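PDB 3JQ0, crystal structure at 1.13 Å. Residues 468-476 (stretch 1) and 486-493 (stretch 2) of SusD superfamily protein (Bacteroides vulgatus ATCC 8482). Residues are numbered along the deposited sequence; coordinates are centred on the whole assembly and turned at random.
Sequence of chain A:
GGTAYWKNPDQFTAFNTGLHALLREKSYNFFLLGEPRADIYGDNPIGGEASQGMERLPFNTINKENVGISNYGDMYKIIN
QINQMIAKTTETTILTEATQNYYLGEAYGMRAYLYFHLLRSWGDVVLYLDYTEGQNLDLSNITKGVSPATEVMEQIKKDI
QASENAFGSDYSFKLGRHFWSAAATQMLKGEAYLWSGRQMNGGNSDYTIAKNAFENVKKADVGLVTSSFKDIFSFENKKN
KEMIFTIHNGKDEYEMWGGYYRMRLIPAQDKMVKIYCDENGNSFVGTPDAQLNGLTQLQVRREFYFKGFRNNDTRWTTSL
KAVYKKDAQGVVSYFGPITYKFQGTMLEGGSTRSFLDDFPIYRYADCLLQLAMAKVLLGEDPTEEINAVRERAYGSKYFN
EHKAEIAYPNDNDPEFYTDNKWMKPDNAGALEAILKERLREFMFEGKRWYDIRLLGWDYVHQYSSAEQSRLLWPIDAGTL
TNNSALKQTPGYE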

# COMPACT_ATOMS: atom_id res chain seq x y z
N GLN A 468 -2.54 -20.98 -8.59
CA GLN A 468 -1.82 -21.34 -7.40
C GLN A 468 -0.33 -21.60 -7.64
O GLN A 468 0.51 -21.36 -6.76
CB GLN A 468 -2.50 -22.54 -6.72
CG GLN A 468 -1.94 -22.76 -5.33
CD GLN A 468 -2.65 -23.78 -4.53
OE1 GLN A 468 -3.56 -24.47 -5.05
NE2 GLN A 468 -2.24 -23.94 -3.26
N SER A 469 0.01 -22.04 -8.84
CA SER A 469 1.41 -22.24 -9.22
C SER A 469 2.15 -20.95 -9.63
O SER A 469 3.36 -21.01 -9.85
CB SER A 469 1.52 -23.24 -10.38
OG SER A 469 0.89 -22.72 -11.54
N ARG A 470 1.43 -19.85 -9.71
CA ARG A 470 1.95 -18.58 -10.16
C ARG A 470 1.53 -17.45 -9.20
O ARG A 470 1.11 -16.37 -9.63
CB ARG A 470 1.51 -18.27 -11.60
CG ARG A 470 2.22 -19.14 -12.61
CD ARG A 470 1.77 -18.80 -14.03
NE ARG A 470 2.61 -19.55 -14.94
CZ ARG A 470 2.62 -19.40 -16.25
NH1 ARG A 470 1.90 -18.45 -16.82
NH2 ARG A 470 3.39 -20.20 -16.97
N LEU A 471 1.72 -17.65 -7.90
CA LEU A 471 1.46 -16.59 -6.93
C LEU A 471 2.62 -15.59 -6.85
O LEU A 471 2.39 -14.44 -6.48
CB LEU A 471 1.21 -17.17 -5.55
CG LEU A 471 0.00 -18.10 -5.48
CD1 LEU A 471 -0.26 -18.51 -4.02
CD2 LEU A 471 -1.25 -17.42 -6.04
N LEU A 472 3.83 -16.04 -7.18
CA LEU A 472 4.99 -15.13 -7.28
C LEU A 472 4.93 -14.42 -8.65
O LEU A 472 3.96 -14.55 -9.38
CB LEU A 472 6.27 -15.95 -7.04
CG LEU A 472 6.35 -16.66 -5.70
CD1 LEU A 472 7.63 -17.55 -5.69
CD2 LEU A 472 6.39 -15.64 -4.57
N TRP A 473 5.99 -13.66 -8.95
CA TRP A 473 6.14 -12.94 -10.19
C TRP A 473 7.26 -13.56 -11.00
O TRP A 473 8.22 -14.08 -10.44
CB TRP A 473 6.49 -11.48 -9.90
CG TRP A 473 5.36 -10.66 -9.27
CD1 TRP A 473 4.81 -10.87 -8.04
CD2 TRP A 473 4.74 -9.48 -9.79
NE1 TRP A 473 3.83 -9.95 -7.80
CE2 TRP A 473 3.78 -9.08 -8.85
CE3 TRP A 473 4.87 -8.75 -10.97
CZ2 TRP A 473 3.00 -7.93 -9.02
CZ3 TRP A 473 4.09 -7.62 -11.14
CH2 TRP A 473 3.16 -7.23 -10.17
N PRO A 474 7.15 -13.53 -12.33
CA PRO A 474 8.22 -14.04 -13.19
C PRO A 474 9.41 -13.09 -13.22
O PRO A 474 9.31 -11.92 -12.82
CB PRO A 474 7.54 -14.13 -14.55
CG PRO A 474 6.54 -12.97 -14.54
CD PRO A 474 6.05 -12.91 -13.10
N ILE A 475 10.51 -13.58 -13.73
CA ILE A 475 11.74 -12.82 -13.96
C ILE A 475 11.94 -12.63 -15.46
O ILE A 475 11.84 -13.56 -16.23
CB ILE A 475 12.98 -13.55 -13.35
CG1 ILE A 475 12.77 -13.90 -11.87
CG2 ILE A 475 14.24 -12.69 -13.56
CD1 ILE A 475 13.80 -14.87 -11.33
N ASP A 476 12.20 -11.38 -15.86
CA ASP A 476 12.38 -11.06 -17.30
C ASP A 476 13.70 -11.61 -17.83
O ASP A 476 14.67 -11.82 -17.08
CB ASP A 476 12.31 -9.58 -17.51
CG ASP A 476 13.39 -8.84 -16.80
OD1 ASP A 476 13.37 -8.79 -15.55
OD2 ASP A 476 14.33 -8.36 -17.48
N LEU A 486 20.75 -17.39 -12.11
CA LEU A 486 19.34 -17.26 -11.82
C LEU A 486 18.53 -18.21 -12.66
O LEU A 486 18.78 -18.39 -13.83
CB LEU A 486 18.82 -15.85 -12.09
CG LEU A 486 19.32 -14.71 -11.26
CD1 LEU A 486 18.64 -13.42 -11.78
CD2 LEU A 486 19.06 -14.95 -9.80
N LYS A 487 17.53 -18.79 -12.03
CA LYS A 487 16.52 -19.58 -12.72
C LYS A 487 15.19 -18.80 -12.72
O LYS A 487 14.93 -18.00 -11.85
CB LYS A 487 16.32 -20.92 -12.03
CG LYS A 487 17.61 -21.79 -12.01
N GLN A 488 14.36 -19.10 -13.70
CA GLN A 488 13.01 -18.59 -13.72
C GLN A 488 12.26 -18.95 -12.43
O GLN A 488 12.44 -20.02 -11.85
CB GLN A 488 12.28 -19.10 -14.96
CG GLN A 488 10.89 -18.57 -15.15
CD GLN A 488 10.85 -17.05 -15.23
OE1 GLN A 488 10.50 -16.38 -14.25
NE2 GLN A 488 11.25 -16.50 -16.37
N THR A 489 11.39 -18.05 -12.01
CA THR A 489 10.50 -18.34 -10.92
C THR A 489 9.74 -19.63 -11.14
O THR A 489 9.13 -19.83 -12.18
CB THR A 489 9.48 -17.22 -10.77
OG1 THR A 489 10.17 -15.98 -10.69
CG2 THR A 489 8.55 -17.42 -9.56
N PRO A 490 9.73 -20.53 -10.14
CA PRO A 490 8.93 -21.74 -10.26
C PRO A 490 7.48 -21.44 -10.63
O PRO A 490 6.84 -20.57 -10.06
CB PRO A 490 9.03 -22.39 -8.87
CG PRO A 490 10.39 -21.99 -8.45
CD PRO A 490 10.51 -20.53 -8.89
N GLY A 491 6.97 -22.21 -11.60
CA GLY A 491 5.66 -22.03 -12.10
C GLY A 491 5.59 -21.28 -13.41
O GLY A 491 4.55 -21.31 -14.07
N TYR A 492 6.66 -20.56 -13.76
CA TYR A 492 6.70 -19.68 -14.95
C TYR A 492 7.66 -20.17 -16.01
O TYR A 492 7.84 -19.52 -17.02
CB TYR A 492 7.09 -18.27 -14.52
CG TYR A 492 6.03 -17.51 -13.81
CD1 TYR A 492 5.03 -16.87 -14.52
CD2 TYR A 492 6.00 -17.38 -12.43
CE1 TYR A 492 4.07 -16.08 -13.91
CE2 TYR A 492 5.03 -16.59 -11.79
CZ TYR A 492 4.08 -15.92 -12.52
OH TYR A 492 3.18 -15.10 -11.93
N GLU A 493 8.19 -21.38 -15.85
CA GLU A 493 9.13 -21.89 -16.84
C GLU A 493 8.53 -22.00 -18.23
O GLU A 493 7.33 -22.29 -18.33
CB GLU A 493 9.60 -23.30 -16.42
CG GLU A 493 10.40 -23.36 -15.14
CD GLU A 493 9.63 -23.52 -13.83
OE1 GLU A 493 8.39 -23.40 -13.83
OE2 GLU A 493 10.32 -23.77 -12.80
OXT GLU A 493 9.24 -21.80 -19.22
O HOH W 1 2.42 -23.00 -13.82
O HOH W 2 5.07 -22.59 -16.81
O HOH W 3 4.97 -18.72 -8.49

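Neither stretch forms a regular helix or strand. They run past each other in opposite directions: Ser469 lies beside Gly491, Pro474 beside Thr489, and Ile475 beside Gln488. No hydrogen bond joins backbone to backbone across the contact. Side chains reach over to the facing main chain instead. The two stretches together bury 627 Å².

Tyr492 covers the most surface. Its ring is held between Arg470 and Pro474, one on each face. Arg470 CG sits 3.8 Å from the centroid of the Tyr492 ring, and Pro474 CB sits 3.9 Å from it on the opposite face. Both are CH-pi contacts, in which weakly polarised C-H groups meet the ring's electron cloud. The ring's polar end is also satisfied. Tyr492 OH donates a hydrogen bond to Leu472 O at 2.7 Å, near the plane of the ring. The residue thus combines apolar packing on its faces with a polar anchor at its tip.

Arg470 extends its aliphatic chain along Tyr492 and bonds with its guanidinium. Arg470 NE donates to Gly491 O at 2.8 Å and an angle of 169°, a nearly straight bond. Arg470 NH2 adds a weak bond to Gly491 O at 3.3 Å. Water 2 links Arg470 NH2 to Gly491 O and Glu493 O. Water 1 joins Ser469 OG to Gly491 O, so this carbonyl is a shared acceptor.

Gly491 lies in the type II turn from Thr489 to Tyr492, closed by Tyr492 N donating to Thr489 O at 3.0 Å. Its backbone angles alone call for glycine. A CB on Gly491 would also fall 1.9 Å from Ser469 O, a clash. Without one, the chains come close, and Gly491 CA makes a C-H...O contact with Ser469 O at 3.4 Å.

Ile475 anchors the other end of the contact. The amide of Gln488 pairs with its main chain in both directions. Ile475 N donates to Gln488 OE1 at 2.8 Å, and Gln488 NE2 donates to Ile475 O at 3.0 Å. A carboxamide suits this role because it carries both an acceptor and a donor. Gln488 OE1 also accepts from Thr489 N at 2.9 Å. The Ile475 side chain packs alongside, with Ile475 CD1 3.4 Å from Lys487 O.

Thr489 points toward stretch 1 between these two ends. Thr489 OG1 donates to Trp473 O at 2.7 Å. Its methyl makes an apolar contact, with Thr489 CG2 3.7 Å from Leu472 CB.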